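Local coordinates for uncharacterized protein (Nostoc punctiforme, PDB 2R3S) that is uncharacterized but probably transfers a methyl group to a hydroxyl oxygen of an unidentified substrate, at residues 207-211 with 212-216. Numbering follows the deposited sequence.
Sequences NARIQ and GVASR. With EDO (1,2-ethanediol), chain G.
A208 and V213 meet where the helix 198-211 ends in a Schellman motif and the chain folds back on its last turn. The carbonyl O of A208 takes the N-H of V213 at 3.1 Å, nearly straight at 173°, and a weak, strongly bent bond from the N-H of G212. That same G212 N-H is given also to R209 O at 3.1 Å, reaching it from above the carbonyl plane. G212 makes the reversal with a positive phi of 89°, a left-handed backbone conformation that glycine, having no side chain, adopts readily. Its own O accepts a 2.6 Å hydrogen bond from O2 of a 1,2-ethanediol, probably left from the crystallisation liquor.

From CB of V213 the two methyls part. CG1, beside the backbone N at chi1 -53°, lies 4.0 Å from Q211 O, whereas CG2, set between N and the carbonyl carbon, comes within 3.7 Å of A208 O and meets the A208 CB methyl at 4.1 Å. One residue on, the CB of A214 points back at the helix and rests 3.9 Å from R209 CA, while the guanidinium of R209 pairs with E206 in a salt bridge.

V213 also packs on I181 and A184 of helix 178-186, and R216 hands its guanidinium to backbone oxygens of A184 and A190. The turn is thereby packed against helix 178-186 and leads on into 217-221, the strand that is outermost within the chain at one side of the seven-stranded, Rossmann-like methyltransferase sheet, beside the parallel strand 191-196.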
# COMPACT_ATOMS: atom_id res chain seq x y z
N ASN A 207 -29.92 1.43 14.20
CA ASN A 207 -30.15 2.30 13.06
C ASN A 207 -31.63 2.45 12.69
O ASN A 207 -32.07 3.53 12.33
CB ASN A 207 -29.27 1.89 11.84
CG ASN A 207 -27.81 2.31 12.00
OD1 ASN A 207 -27.51 3.33 12.60
ND2 ASN A 207 -26.90 1.51 11.48
N ALA A 208 -32.41 1.38 12.82
CA ALA A 208 -33.87 1.47 12.60
C ALA A 208 -34.49 2.39 13.63
O ALA A 208 -35.33 3.24 13.32
CB ALA A 208 -34.51 0.10 12.65
N ARG A 209 -34.09 2.21 14.88
CA ARG A 209 -34.47 3.11 15.98
C ARG A 209 -34.14 4.57 15.63
O ARG A 209 -35.03 5.42 15.59
CB ARG A 209 -33.74 2.67 17.25
CG ARG A 209 -34.55 2.71 18.50
CD ARG A 209 -34.27 3.98 19.25
NE ARG A 209 -32.89 4.02 19.77
CZ ARG A 209 -32.11 5.11 19.81
NH1 ARG A 209 -32.52 6.29 19.36
NH2 ARG A 209 -30.88 5.02 20.30
N ILE A 210 -32.88 4.87 15.34
CA ILE A 210 -32.47 6.22 14.93
C ILE A 210 -33.33 6.80 13.77
O ILE A 210 -33.64 7.99 13.74
CB ILE A 210 -30.95 6.23 14.55
CG1 ILE A 210 -30.08 5.96 15.77
CG2 ILE A 210 -30.53 7.56 13.92
CD1 ILE A 210 -28.61 5.64 15.43
N GLN A 211 -33.73 5.96 12.82
CA GLN A 211 -34.45 6.44 11.64
C GLN A 211 -35.97 6.53 11.79
O GLN A 211 -36.64 7.05 10.91
CB GLN A 211 -34.10 5.54 10.45
CG GLN A 211 -32.64 5.65 10.03
CD GLN A 211 -32.28 7.06 9.63
OE1 GLN A 211 -33.00 7.69 8.82
NE2 GLN A 211 -31.19 7.59 10.19
N GLY A 212 -36.52 6.02 12.89
CA GLY A 212 -37.94 6.14 13.18
C GLY A 212 -38.80 5.02 12.64
O GLY A 212 -39.98 5.22 12.37
N VAL A 213 -38.21 3.84 12.46
CA VAL A 213 -38.90 2.71 11.83
C VAL A 213 -38.71 1.41 12.62
O VAL A 213 -38.94 0.33 12.10
CB VAL A 213 -38.47 2.58 10.32
CG1 VAL A 213 -38.67 3.90 9.62
CG2 VAL A 213 -37.01 2.11 10.17
N ALA A 214 -38.31 1.53 13.88
CA ALA A 214 -38.03 0.38 14.72
C ALA A 214 -39.22 -0.59 14.80
O ALA A 214 -39.02 -1.81 14.82
CB ALA A 214 -37.64 0.85 16.13
N SER A 215 -40.44 -0.04 14.85
CA SER A 215 -41.62 -0.88 15.00
C SER A 215 -41.95 -1.70 13.75
O SER A 215 -42.79 -2.59 13.80
CB SER A 215 -42.83 -0.02 15.32
OG SER A 215 -43.17 0.80 14.22
N ARG A 216 -41.33 -1.36 12.62
CA ARG A 216 -41.53 -2.06 11.36
C ARG A 216 -40.26 -2.75 10.94
O ARG A 216 -40.09 -3.11 9.77
CB ARG A 216 -41.96 -1.07 10.27
CG ARG A 216 -43.18 -0.27 10.67
CD ARG A 216 -43.78 0.42 9.51
NE ARG A 216 -43.15 1.70 9.26
CZ ARG A 216 -42.57 2.08 8.13
NH1 ARG A 216 -42.48 1.25 7.08
NH2 ARG A 216 -42.05 3.29 8.04
C1 EDO G . -40.96 8.34 11.08
O1 EDO G . -40.55 9.47 10.31
C2 EDO G . -40.51 8.58 12.52
O2 EDO G . -40.83 7.49 13.39